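Local atomic coordinates of probable intron-encoded endonuclease 1 (Wickerhamomyces canadensis, PDB entry 6X1J), a protein that cleaves DNA as a LAGLIDADG homing endonuclease and takes part in the homing of an intron of the mitochondrial 21S rRNA gene. Residues I50-L53 / H58-L61; G42-D47 / H123-K128; A104-F107 / A111-K114; F63-K66 / Y70-H73. All blocks are in the same frame, centred on the assembly; numbering follows the deposited sequence. Where two conformers were deposited one is given.

Interaction 1 (I50-L53 / H58-L61). With nucleotides of chain B.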
# COMPACT_ATOMS: atom_id res chain seq x y z
N ILE A 50 -2.56 6.57 5.80
CA ILE A 50 -3.67 6.23 6.75
C ILE A 50 -3.66 7.29 7.85
O ILE A 50 -2.70 7.33 8.71
CB ILE A 50 -3.65 4.77 7.22
CG1 ILE A 50 -4.85 4.49 8.13
CG2 ILE A 50 -2.31 4.38 7.84
CD1 ILE A 50 -5.20 3.01 8.21
N LYS A 51 -4.67 8.16 7.75
CA LYS A 51 -4.70 9.55 8.27
C LYS A 51 -5.76 9.67 9.37
O LYS A 51 -6.94 9.37 9.12
CB LYS A 51 -4.99 10.51 7.12
CG LYS A 51 -5.05 11.99 7.46
CD LYS A 51 -5.67 12.77 6.32
CE LYS A 51 -5.86 14.24 6.60
NZ LYS A 51 -4.58 14.97 6.54
N LYS A 52 -5.33 10.07 10.57
CA LYS A 52 -6.22 10.61 11.64
C LYS A 52 -5.48 11.71 12.41
O LYS A 52 -4.58 11.37 13.22
CB LYS A 52 -6.71 9.51 12.57
CG LYS A 52 -7.64 10.02 13.66
CD LYS A 52 -8.09 8.96 14.66
CE LYS A 52 -8.39 9.49 16.05
NZ LYS A 52 -8.82 10.92 16.04
N LEU A 53 -5.79 12.97 12.12
CA LEU A 53 -5.39 14.17 12.90
C LEU A 53 -6.42 14.39 14.02
O LEU A 53 -7.37 13.58 14.16
CB LEU A 53 -5.33 15.37 11.95
CG LEU A 53 -4.03 15.56 11.17
CD1 LEU A 53 -3.24 14.26 10.99
CD2 LEU A 53 -4.30 16.19 9.81
N HIS A 58 -12.54 9.31 12.96
CA HIS A 58 -11.96 7.98 12.62
C HIS A 58 -10.90 8.17 11.52
O HIS A 58 -10.82 9.30 10.97
CB HIS A 58 -13.06 7.00 12.22
CG HIS A 58 -14.08 6.83 13.28
ND1 HIS A 58 -13.82 6.15 14.46
CD2 HIS A 58 -15.36 7.28 13.38
CE1 HIS A 58 -14.89 6.17 15.23
NE2 HIS A 58 -15.85 6.85 14.59
N PHE A 59 -10.10 7.12 11.27
CA PHE A 59 -9.10 7.08 10.18
C PHE A 59 -9.83 7.12 8.84
O PHE A 59 -10.97 6.66 8.75
CB PHE A 59 -8.22 5.83 10.23
CG PHE A 59 -7.14 5.94 11.27
CD1 PHE A 59 -7.41 5.65 12.60
CD2 PHE A 59 -5.88 6.37 10.93
CE1 PHE A 59 -6.41 5.75 13.55
CE2 PHE A 59 -4.87 6.47 11.88
CZ PHE A 59 -5.14 6.15 13.19
N LEU A 60 -9.16 7.73 7.87
CA LEU A 60 -9.46 7.58 6.42
C LEU A 60 -8.15 7.27 5.71
O LEU A 60 -7.06 7.32 6.37
CB LEU A 60 -10.08 8.88 5.88
CG LEU A 60 -9.15 10.09 5.74
CD1 LEU A 60 -9.37 10.81 4.42
CD2 LEU A 60 -9.33 11.06 6.88
N LEU A 61 -8.26 6.99 4.42
CA LEU A 61 -7.16 6.76 3.47
C LEU A 61 -7.15 7.87 2.42
O LEU A 61 -8.22 8.13 1.81
CB LEU A 61 -7.37 5.39 2.80
CG LEU A 61 -7.68 4.24 3.75
CD1 LEU A 61 -7.93 2.95 2.98
CD2 LEU A 61 -6.57 4.06 4.77
P DG B 17 1.24 13.90 9.30
OP1 DG B 17 2.16 13.77 10.45
OP2 DG B 17 -0.03 13.15 9.27
O5' DG B 17 0.83 15.43 9.10
C5' DG B 17 1.76 16.48 8.79
C4' DG B 17 1.01 17.70 8.32
O4' DG B 17 0.50 17.58 6.96
C3' DG B 17 -0.19 18.07 9.20
O3' DG B 17 -0.24 19.48 9.48
C2' DG B 17 -1.38 17.70 8.34
C1' DG B 17 -0.85 18.03 6.96
N9 DG B 17 -1.58 17.40 5.87
C8 DG B 17 -2.00 16.09 5.83
N7 DG B 17 -2.68 15.81 4.75
C5 DG B 17 -2.75 17.01 4.06
C6 DG B 17 -3.37 17.32 2.83
O6 DG B 17 -4.01 16.57 2.07
N1 DG B 17 -3.20 18.66 2.49
C2 DG B 17 -2.51 19.58 3.24
N2 DG B 17 -2.45 20.83 2.73
N3 DG B 17 -1.91 19.30 4.39
C4 DG B 17 -2.08 18.00 4.74
P DG B 18 -1.20 20.10 10.66
OP1 DG B 18 -0.33 21.00 11.46
OP2 DG B 18 -1.97 19.01 11.34
O5' DG B 18 -2.17 21.03 9.81
C5' DG B 18 -1.59 21.94 8.85
C4' DG B 18 -2.64 22.40 7.86
O4' DG B 18 -2.95 21.35 6.89
C3' DG B 18 -3.98 22.82 8.48
O3' DG B 18 -4.49 23.92 7.73
C2' DG B 18 -4.89 21.66 8.17
C1' DG B 18 -4.36 21.30 6.79
N9 DG B 18 -4.79 20.00 6.28
C8 DG B 18 -4.89 18.80 6.96
N7 DG B 18 -5.49 17.88 6.26
C5 DG B 18 -5.85 18.51 5.08
C6 DG B 18 -6.55 18.03 3.95
O6 DG B 18 -6.99 16.89 3.73
N1 DG B 18 -6.75 19.03 3.01
C2 DG B 18 -6.31 20.32 3.12
N2 DG B 18 -6.56 21.13 2.09
N3 DG B 18 -5.64 20.78 4.16
C4 DG B 18 -5.45 19.83 5.09
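Lys52 leaves its backbone with chi1 at -179°, CG turned opposite the amide nitrogen, which starts its side chain across the ring of Phe59, whose own CG stands anti to the carbonyl carbon (chi1 -78°). The Lys52 CB methylene sits 3.5 Å from the Phe59 ring centroid, almost on the ring normal, a CH-pi contact over the centre of one face. Further along, Lys52 CD passes CE1 of the same ring at 3.8 Å, before NZ bends off to the carbonyl O of Asn56. Ile50 reaches the ring too, its CG1 lying 3.5 Å from Phe59 CD2, and it runs side by side with Leu61 on the same face of the sheet. The backbone frame is an antiparallel beta hairpin joining strands 49-51 and 60-65. Lys51 and Leu60 form its hydrogen-bonded pair, Lys51 N to Leu60 O at 2.9 Å and Leu60 N to Lys51 O at 3.0 Å; Ile50 and Leu61 form the adjoining non-hydrogen-bonded pair. Lys51 projects from the other face, past Leu60 CD2, and extends to the bound DNA, where its NZ donates to N7 of DG18 of chain B at 3.1 Å and also lies close to N7 of DG17 of the same DNA chain. The hairpin thus has two chemistries: an apolar face turned to the protein core, and a face from which an ammonium group reaches a guanine N7, consistent with recognition of a purine there.

Interaction 2 (G42-D47 / H123-K128). With K (potassium ion), chain E; K (potassium ion), chain D; nucleotides of chain B.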
# COMPACT_ATOMS: atom_id res chain seq x y z
N GLY A 42 -0.59 -4.24 3.13
CA GLY A 42 0.42 -3.99 2.08
C GLY A 42 0.51 -2.52 1.74
O GLY A 42 1.65 -2.00 1.64
N ASN A 43 -0.63 -1.84 1.55
CA ASN A 43 -0.65 -0.46 1.02
C ASN A 43 -0.03 0.49 2.05
O ASN A 43 0.52 1.53 1.64
CB ASN A 43 -2.05 -0.06 0.59
CG ASN A 43 -2.45 -0.65 -0.75
OD1 ASN A 43 -3.55 -1.18 -0.87
ND2 ASN A 43 -1.57 -0.58 -1.76
N ILE A 44 -0.17 0.20 3.35
CA ILE A 44 0.30 1.09 4.47
C ILE A 44 1.82 1.01 4.51
O ILE A 44 2.50 2.06 4.63
CB ILE A 44 -0.35 0.70 5.81
CG1 ILE A 44 -1.86 0.90 5.74
CG2 ILE A 44 0.30 1.48 6.94
CD1 ILE A 44 -2.64 0.29 6.90
N LEU A 45 2.34 -0.19 4.34
CA LEU A 45 3.81 -0.43 4.18
C LEU A 45 4.27 0.32 2.93
O LEU A 45 5.32 0.96 2.99
CB LEU A 45 4.03 -1.95 4.09
CG LEU A 45 3.87 -2.69 5.42
CD1 LEU A 45 3.77 -4.19 5.20
CD2 LEU A 45 5.04 -2.35 6.38
N GLY A 46 3.40 0.37 1.91
CA GLY A 46 3.64 1.07 0.63
C GLY A 46 3.22 2.53 0.59
O GLY A 46 3.77 3.34 1.36
N ASP A 47 2.31 2.87 -0.33
CA ASP A 47 2.07 4.24 -0.86
C ASP A 47 0.89 4.96 -0.16
O ASP A 47 0.69 6.17 -0.42
CB ASP A 47 1.84 4.12 -2.36
CG ASP A 47 3.11 3.80 -3.13
OD1 ASP A 47 4.21 4.16 -2.66
OD2 ASP A 47 3.01 3.11 -4.14
N HIS A 123 2.13 10.09 14.64
CA HIS A 123 2.03 10.46 13.20
C HIS A 123 3.21 9.92 12.38
O HIS A 123 3.49 10.50 11.31
CB HIS A 123 1.88 11.99 13.04
CG HIS A 123 0.61 12.51 13.63
ND1 HIS A 123 0.56 13.12 14.87
CD2 HIS A 123 -0.66 12.48 13.17
CE1 HIS A 123 -0.69 13.46 15.14
NE2 HIS A 123 -1.45 13.08 14.11
N LYS A 124 3.90 8.87 12.83
CA LYS A 124 4.88 8.11 12.02
C LYS A 124 4.34 6.69 11.84
O LYS A 124 3.70 6.16 12.77
CB LYS A 124 6.27 8.11 12.66
CG LYS A 124 6.94 9.48 12.73
CD LYS A 124 8.46 9.43 12.96
CE LYS A 124 8.85 9.48 14.43
NZ LYS A 124 8.35 8.29 15.16
N LYS A 125 4.54 6.11 10.65
CA LYS A 125 4.34 4.66 10.42
C LYS A 125 5.43 3.94 11.19
O LYS A 125 6.58 4.32 10.98
CB LYS A 125 4.51 4.26 8.95
CG LYS A 125 3.27 4.32 8.10
CD LYS A 125 3.53 4.33 6.62
CE LYS A 125 2.30 4.70 5.84
NZ LYS A 125 2.61 4.72 4.40
N ILE A 126 5.07 2.90 11.96
CA ILE A 126 6.02 2.09 12.75
C ILE A 126 5.73 0.62 12.47
O ILE A 126 4.64 0.29 11.94
CB ILE A 126 6.02 2.45 14.26
CG1 ILE A 126 4.63 2.32 14.92
CG2 ILE A 126 6.59 3.85 14.44
CD1 ILE A 126 4.27 0.93 15.40
N ILE A 127 6.74 -0.22 12.70
CA ILE A 127 6.66 -1.69 12.50
C ILE A 127 6.51 -2.36 13.86
O ILE A 127 7.45 -2.34 14.65
CB ILE A 127 7.89 -2.21 11.75
CG1 ILE A 127 8.03 -1.55 10.37
CG2 ILE A 127 7.79 -3.73 11.69
CD1 ILE A 127 6.82 -1.77 9.44
N LYS A 128 5.33 -2.89 14.11
CA LYS A 128 4.94 -3.62 15.34
C LYS A 128 5.65 -4.95 15.33
O LYS A 128 5.80 -5.56 14.28
CB LYS A 128 3.42 -3.78 15.38
CG LYS A 128 2.69 -2.54 15.88
CD LYS A 128 2.56 -2.54 17.39
CE LYS A 128 2.33 -1.18 17.98
NZ LYS A 128 0.96 -0.74 17.67
K K E . 6.33 3.81 1.95
K K D . 5.76 3.66 -5.12
P DC B 15 6.11 6.65 -0.69
OP1 DC B 15 7.46 7.19 -0.42
OP2 DC B 15 5.78 5.17 -0.61
O5' DC B 15 5.30 7.48 0.36
C5' DC B 15 4.00 7.23 0.85
C4' DC B 15 3.93 8.34 1.87
O4' DC B 15 4.02 9.63 1.22
C3' DC B 15 2.81 8.41 2.92
O3' DC B 15 3.63 8.27 4.09
C2' DC B 15 2.07 9.68 2.52
C1' DC B 15 3.16 10.54 1.86
N1 DC B 15 2.69 11.50 0.85
C2 DC B 15 3.09 12.85 0.93
O2 DC B 15 3.85 13.19 1.85
N3 DC B 15 2.63 13.73 0.01
C4 DC B 15 1.84 13.31 -0.98
N4 DC B 15 1.41 14.21 -1.85
C5 DC B 15 1.44 11.95 -1.10
C6 DC B 15 1.85 11.09 -0.16
P DA B 14 3.89 6.31 -7.27
OP1 DA B 14 4.18 4.93 -6.80
OP2 DA B 14 3.10 6.36 -8.56
O5' DA B 14 3.23 7.27 -6.18
C5' DA B 14 3.14 6.97 -4.77
C4' DA B 14 4.38 7.45 -4.04
O4' DA B 14 4.70 8.82 -4.42
C3' DA B 14 4.31 7.44 -2.52
O3' DA B 14 5.67 7.20 -2.13
C2' DA B 14 3.99 8.89 -2.20
C1' DA B 14 4.79 9.62 -3.26
N9 DA B 14 4.36 10.96 -3.62
C8 DA B 14 3.45 11.32 -4.59
N7 DA B 14 3.26 12.61 -4.68
C5 DA B 14 4.09 13.14 -3.70
C6 DA B 14 4.34 14.45 -3.29
N6 DA B 14 3.79 15.53 -3.85
N1 DA B 14 5.22 14.64 -2.28
C2 DA B 14 5.77 13.56 -1.71
N3 DA B 14 5.62 12.28 -2.02
C4 DA B 14 4.76 12.13 -3.03
O HOH W 1 5.20 5.68 3.81
O HOH W 2 6.92 4.26 -7.38
O HOH W 3 7.81 6.24 -5.40
O HOH W 4 8.81 4.62 0.57
O HOH W 5 9.10 3.04 3.31
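The 42-47 backbone is the end of helix 34-45, the LAGLIDADG helix that in this family carries a metal-binding acidic residue at its C-terminus; Gly46 N still bonds to Gly42 O, and at Gly46 the backbone turns out of the helical conformation. The 123-128 backbone runs by in extended form, no nearer than 8.0 Å between the CA atoms of Ile44 and Lys125, and side chains bridge the interval. Lys125, extended beyond CG, passes its aliphatic part obliquely across Ile44, with CE 3.9 Å from Ile44 CG2, and donates from NZ to Ile44 O at 2.7 Å, in the carbonyl plane at a C=O...N angle of 148°. The same amino group bonds to Val48 O and to a water that donates to O3' of DC15 of chain B. This buried group is therefore gripped by two carbonyls and a water. A methionine in its place would probably leave Ile44 O and the bridging water without their donor. Leu45 and Ile127 meet at about a right angle, CD2 of Leu45 3.6 Å from CD1 of Ile127, and Leu178 of helix 172-186 packs on Ile127. Beyond the lysine lie two potassium ions: one is bound by the carbonyls of Leu45 and Gly46, with Asp148 and the same water, while Asp47 chelates the other through both carboxylate oxygens, OD1 and OD2 each 3.0 Å from the ion.

Interaction 3 (A104-F107 / A111-K114). With nucleotides of chain C.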
# COMPACT_ATOMS: atom_id res chain seq x y z
N ALA A 104 -7.50 9.98 -4.93
CA ALA A 104 -8.79 9.49 -4.42
C ALA A 104 -8.70 9.50 -2.89
O ALA A 104 -7.53 9.63 -2.37
CB ALA A 104 -9.08 8.13 -4.99
N GLN A 105 -9.85 9.43 -2.19
CA GLN A 105 -9.94 9.42 -0.70
C GLN A 105 -11.06 8.46 -0.27
O GLN A 105 -12.11 8.43 -0.97
CB GLN A 105 -10.27 10.82 -0.16
CG GLN A 105 -9.20 11.87 -0.41
CD GLN A 105 -9.15 12.39 -1.83
OE1 GLN A 105 -10.14 12.38 -2.57
NE2 GLN A 105 -7.96 12.85 -2.23
N THR A 106 -10.88 7.75 0.83
CA THR A 106 -12.06 7.16 1.54
C THR A 106 -12.62 8.31 2.35
O THR A 106 -11.86 9.28 2.58
CB THR A 106 -11.75 6.01 2.49
OG1 THR A 106 -11.06 6.61 3.59
CG2 THR A 106 -10.91 4.93 1.85
N PHE A 107 -13.86 8.21 2.79
CA PHE A 107 -14.34 9.02 3.94
C PHE A 107 -13.73 8.44 5.24
O PHE A 107 -13.27 7.31 5.23
CB PHE A 107 -15.87 9.12 3.96
CG PHE A 107 -16.63 7.82 3.79
CD1 PHE A 107 -16.52 6.81 4.73
CD2 PHE A 107 -17.53 7.65 2.75
CE1 PHE A 107 -17.22 5.63 4.59
CE2 PHE A 107 -18.25 6.48 2.62
CZ PHE A 107 -18.09 5.46 3.53
N ALA A 111 -14.00 1.41 10.66
CA ALA A 111 -13.43 0.17 10.08
C ALA A 111 -11.91 0.32 9.85
O ALA A 111 -11.23 -0.70 10.00
CB ALA A 111 -14.17 -0.21 8.82
N PHE A 112 -11.38 1.54 9.66
CA PHE A 112 -9.95 1.82 9.37
C PHE A 112 -9.15 2.02 10.68
O PHE A 112 -7.90 2.07 10.60
CB PHE A 112 -9.80 3.03 8.43
CG PHE A 112 -10.42 2.85 7.05
CD1 PHE A 112 -10.00 1.84 6.20
CD2 PHE A 112 -11.43 3.70 6.60
CE1 PHE A 112 -10.60 1.66 4.95
CE2 PHE A 112 -12.03 3.51 5.36
CZ PHE A 112 -11.63 2.48 4.55
N ASP A 113 -9.81 2.09 11.84
CA ASP A 113 -9.16 2.47 13.13
C ASP A 113 -8.17 1.41 13.62
O ASP A 113 -7.09 1.81 14.11
CB ASP A 113 -10.21 2.71 14.21
CG ASP A 113 -10.82 4.11 14.21
OD1 ASP A 113 -10.37 4.97 13.41
OD2 ASP A 113 -11.74 4.32 15.01
N LYS A 114 -8.54 0.13 13.57
CA LYS A 114 -7.68 -0.99 14.02
C LYS A 114 -6.29 -0.91 13.35
O LYS A 114 -5.28 -0.93 14.08
CB LYS A 114 -8.33 -2.33 13.70
CG LYS A 114 -7.51 -3.50 14.26
CD LYS A 114 -8.09 -4.85 13.96
CE LYS A 114 -7.73 -5.31 12.57
NZ LYS A 114 -8.42 -6.58 12.27
P DA C 7 -16.43 12.42 5.76
OP1 DA C 7 -17.67 11.71 6.17
OP2 DA C 7 -15.08 11.90 6.23
O5' DA C 7 -16.45 12.56 4.17
C5' DA C 7 -17.68 12.65 3.43
C4' DA C 7 -17.47 13.54 2.23
O4' DA C 7 -17.08 14.86 2.69
C3' DA C 7 -16.37 13.09 1.26
O3' DA C 7 -16.90 13.08 -0.08
C2' DA C 7 -15.20 14.00 1.61
C1' DA C 7 -15.86 15.28 2.10
N9 DA C 7 -15.11 15.98 3.14
C8 DA C 7 -14.58 15.39 4.26
N7 DA C 7 -13.95 16.23 5.05
C5 DA C 7 -14.08 17.45 4.41
C6 DA C 7 -13.66 18.75 4.76
N6 DA C 7 -12.97 19.02 5.86
N1 DA C 7 -13.95 19.76 3.91
C2 DA C 7 -14.65 19.47 2.80
N3 DA C 7 -15.12 18.30 2.38
C4 DA C 7 -14.81 17.32 3.24
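Apolar packing carries this contact, and it rests on Thr106 and Phe112, whose side chains approach from opposite directions. The far end of the Phe112 ring meets the threonine: CE2 lies 3.8 Å from Thr106 CB, and CZ is 3.7 Å from the methyl CG2. Phe112 CG stands anti to its carbonyl carbon (chi1 -62°), which sends the ring from the 111-114 segment back toward the end of strand 98-105. Leu61 and Phe59 also touch this ring, and Tyr81 meets it edge-to-face, making Phe112 part of the packing between this segment and the sheet.

The polar interactions belong to Thr106. With OG1 between the backbone N and the carbonyl carbon (chi1 70°), the hydroxyl donates to Phe107 O at 2.8 Å, coming from above the carbonyl plane, 49° out of it. It also accepts from Leu61 N of the neighbouring strand, so both of its hydrogen-bonding roles are used in a buried place. The same oxygen is 3.7 Å from Phe112 CE2, and Phe107 O is 4.0 Å from that ring carbon. A valine here would probably leave Leu61 N and Phe107 O without their hydroxyl partner.

Contact with DNA falls to Phe107, whose CB approaches O5' of DA7 of chain C at 3.5 Å. One small side chain, that of Thr106, thus does two jobs: it packs on the Phe112 ring, while its hydroxyl links the end of strand 98-105 to strand 60-65 through Leu61 N.

Interaction 4 (F63-K66 / Y70-H73). With nucleotides of chain B.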
# COMPACT_ATOMS: atom_id res chain seq x y z
N PHE A 63 -5.22 8.38 -1.18
CA PHE A 63 -4.55 7.64 -2.27
C PHE A 63 -3.91 8.63 -3.25
O PHE A 63 -4.57 9.65 -3.59
CB PHE A 63 -5.54 6.77 -3.02
CG PHE A 63 -6.34 5.79 -2.18
CD1 PHE A 63 -5.76 4.64 -1.69
CD2 PHE A 63 -7.70 5.98 -1.95
CE1 PHE A 63 -6.50 3.72 -0.97
CE2 PHE A 63 -8.44 5.06 -1.23
CZ PHE A 63 -7.85 3.91 -0.75
N GLU A 64 -2.67 8.39 -3.67
CA GLU A 64 -2.02 9.17 -4.76
C GLU A 64 -1.05 8.25 -5.50
O GLU A 64 -0.11 7.77 -4.84
CB GLU A 64 -1.34 10.43 -4.22
CG GLU A 64 -0.76 11.30 -5.33
CD GLU A 64 -0.53 12.74 -4.94
OE1 GLU A 64 -0.57 13.03 -3.73
OE2 GLU A 64 -0.32 13.59 -5.85
N TRP A 65 -1.31 8.00 -6.79
CA TRP A 65 -0.43 7.21 -7.68
C TRP A 65 -0.28 7.93 -9.02
O TRP A 65 -1.20 8.66 -9.42
CB TRP A 65 -0.93 5.77 -7.86
CG TRP A 65 -0.69 4.88 -6.67
CD1 TRP A 65 0.51 4.34 -6.29
CD2 TRP A 65 -1.67 4.38 -5.73
NE1 TRP A 65 0.35 3.56 -5.17
CE2 TRP A 65 -0.97 3.57 -4.79
CE3 TRP A 65 -3.05 4.54 -5.57
CZ2 TRP A 65 -1.61 2.93 -3.73
CZ3 TRP A 65 -3.68 3.90 -4.53
CH2 TRP A 65 -2.97 3.12 -3.61
N LYS A 66 0.85 7.67 -9.69
CA LYS A 66 1.10 7.98 -11.12
C LYS A 66 0.23 7.09 -11.98
O LYS A 66 -0.35 7.61 -12.90
CB LYS A 66 2.57 7.73 -11.48
CG LYS A 66 2.97 8.12 -12.90
CD LYS A 66 4.42 7.77 -13.23
CE LYS A 66 4.83 8.32 -14.58
NZ LYS A 66 5.09 9.78 -14.49
N TYR A 70 -3.82 1.47 -11.76
CA TYR A 70 -3.54 0.97 -10.39
C TYR A 70 -4.48 1.62 -9.37
O TYR A 70 -5.13 0.88 -8.60
CB TYR A 70 -2.07 1.14 -9.97
CG TYR A 70 -1.75 0.49 -8.65
CD1 TYR A 70 -2.04 -0.85 -8.42
CD2 TYR A 70 -1.15 1.19 -7.61
CE1 TYR A 70 -1.75 -1.47 -7.21
CE2 TYR A 70 -0.86 0.59 -6.40
CZ TYR A 70 -1.16 -0.75 -6.19
OH TYR A 70 -0.88 -1.36 -4.99
N ILE A 71 -4.53 2.97 -9.32
CA ILE A 71 -5.45 3.68 -8.41
C ILE A 71 -6.90 3.25 -8.66
O ILE A 71 -7.67 3.12 -7.67
CB ILE A 71 -5.29 5.21 -8.46
CG1 ILE A 71 -6.01 5.87 -7.29
CG2 ILE A 71 -5.78 5.76 -9.78
CD1 ILE A 71 -5.57 7.32 -7.01
N GLU A 72 -7.30 3.02 -9.90
CA GLU A 72 -8.71 2.60 -10.18
C GLU A 72 -8.97 1.19 -9.62
O GLU A 72 -10.08 0.95 -9.03
CB GLU A 72 -9.02 2.63 -11.68
CG GLU A 72 -9.21 4.03 -12.24
CD GLU A 72 -9.35 4.06 -13.75
OE1 GLU A 72 -9.43 2.97 -14.40
OE2 GLU A 72 -9.34 5.17 -14.29
N HIS A 73 -7.96 0.33 -9.65
CA HIS A 73 -8.00 -1.00 -9.00
C HIS A 73 -8.15 -0.88 -7.46
O HIS A 73 -8.94 -1.66 -6.88
CB HIS A 73 -6.74 -1.78 -9.37
CG HIS A 73 -6.64 -3.07 -8.63
ND1 HIS A 73 -7.41 -4.18 -8.97
CD2 HIS A 73 -5.88 -3.42 -7.57
CE1 HIS A 73 -7.11 -5.17 -8.17
NE2 HIS A 73 -6.18 -4.73 -7.29
P DA B 14 3.89 6.31 -7.27
OP1 DA B 14 4.18 4.93 -6.80
OP2 DA B 14 3.10 6.36 -8.56
O5' DA B 14 3.23 7.27 -6.18
C5' DA B 14 3.14 6.97 -4.77
C4' DA B 14 4.38 7.45 -4.04
O4' DA B 14 4.70 8.82 -4.42
C3' DA B 14 4.31 7.44 -2.52
O3' DA B 14 5.67 7.20 -2.13
C2' DA B 14 3.99 8.89 -2.20
C1' DA B 14 4.79 9.62 -3.26
N9 DA B 14 4.36 10.96 -3.62
C8 DA B 14 3.45 11.32 -4.59
N7 DA B 14 3.26 12.61 -4.68
C5 DA B 14 4.09 13.14 -3.70
C6 DA B 14 4.34 14.45 -3.29
N6 DA B 14 3.79 15.53 -3.85
N1 DA B 14 5.22 14.64 -2.28
C2 DA B 14 5.77 13.56 -1.71
N3 DA B 14 5.62 12.28 -2.02
C4 DA B 14 4.76 12.13 -3.03
P DA B 13 7.29 10.37 -12.03
OP1 DA B 13 7.87 9.24 -12.83
OP2 DA B 13 6.19 11.18 -12.55
O5' DA B 13 6.75 9.77 -10.65
C5' DA B 13 7.36 8.63 -10.06
C4' DA B 13 6.84 8.43 -8.65
O4' DA B 13 7.02 9.61 -7.83
C3' DA B 13 5.36 8.08 -8.52
O3' DA B 13 5.24 7.09 -7.50
C2' DA B 13 4.74 9.40 -8.12
C1' DA B 13 5.80 9.99 -7.23
N9 DA B 13 5.79 11.45 -7.10
C8 DA B 13 5.13 12.39 -7.84
N7 DA B 13 5.33 13.63 -7.43
C5 DA B 13 6.22 13.48 -6.37
C6 DA B 13 6.83 14.41 -5.53
N6 DA B 13 6.67 15.73 -5.61
N1 DA B 13 7.65 13.93 -4.56
C2 DA B 13 7.81 12.61 -4.45
N3 DA B 13 7.27 11.64 -5.18
C4 DA B 13 6.51 12.15 -6.16
P DC B 15 6.11 6.65 -0.69
OP1 DC B 15 7.46 7.19 -0.42
OP2 DC B 15 5.78 5.17 -0.61
O5' DC B 15 5.30 7.48 0.36
C5' DC B 15 4.00 7.23 0.85
C4' DC B 15 3.93 8.34 1.87
O4' DC B 15 4.02 9.63 1.22
C3' DC B 15 2.81 8.41 2.92
O3' DC B 15 3.63 8.27 4.09
C2' DC B 15 2.07 9.68 2.52
C1' DC B 15 3.16 10.54 1.86
N1 DC B 15 2.69 11.50 0.85
C2 DC B 15 3.09 12.85 0.93
O2 DC B 15 3.85 13.19 1.85
N3 DC B 15 2.63 13.73 0.01
C4 DC B 15 1.84 13.31 -0.98
N4 DC B 15 1.41 14.21 -1.85
C5 DC B 15 1.44 11.95 -1.10
C6 DC B 15 1.85 11.09 -0.16
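One face of the Trp65 indole receives Tyr70, whose CE2 stands 3.3 Å above the plane, offset toward the rim; at the indole edge, near its plane, lie Ile71 CG1 and OP1 of DA14 of chain B. The aromatic pair is T-shaped (edge-to-face), the edge of Tyr70 toward the five-membered ring of Trp65, with centroids 4.7 Å apart and planes at 75°. It joins strand 60-65 to helix 68-77, which packs on the four-stranded antiparallel sheet of the LAGLIDADG fold. Tyr70 CG is anti to the backbone N (chi1 -173°), carrying the ring from the helix to the indole, while its OH continues to Asp147. Ile71 fills the next place, with CG1 3.7 Å from Trp65 CE3 and CD1 against Phe63 CB at 4.0 Å. The indole NH is used as well: NE1 donates to the metal-binding Asp47, so Tyr70 and Ile71 probably help position a second-shell group of the ion site. On the DNA side of the strand, Glu64 OE1 accepts from N4 of DC15 of chain B at 3.0 Å, while its OE2 is paired with Arg103. Where the strand ends, Lys66 grips successive phosphates: its backbone N donates to OP2 of DA14 of chain B at 2.8 Å, and its NZ to OP2 of DA13 of chain B at 2.6 Å.

Interactions 1, 3 and 4 share one antiparallel sheet: strand 60-65 serves interactions 1 and 4, whose centres are about 18 Å apart, and its neighbour 98-105 serves interaction 3. Interactions 1 and 3 are closest, with centres about 6 Å apart; Leu61 O to Thr106 N (2.9 Å) and His58 ND1 to Asp113 OD2 (2.8 Å) tie them. Phe63 N and Ala104 O, 2.9 Å apart, join interactions 3 and 4. Interaction 2 supplies Gly46 and Asp47 to the two potassium sites, and interaction 4 reaches it where Trp65 NE1 meets Asp47 OD2 at 2.9 Å. Interaction 1 leans on helix 34-45 of interaction 2 through Ile50 CD1 and Ile44 CD1, 4.0 Å apart. All four contacts adjoin the bound DNA.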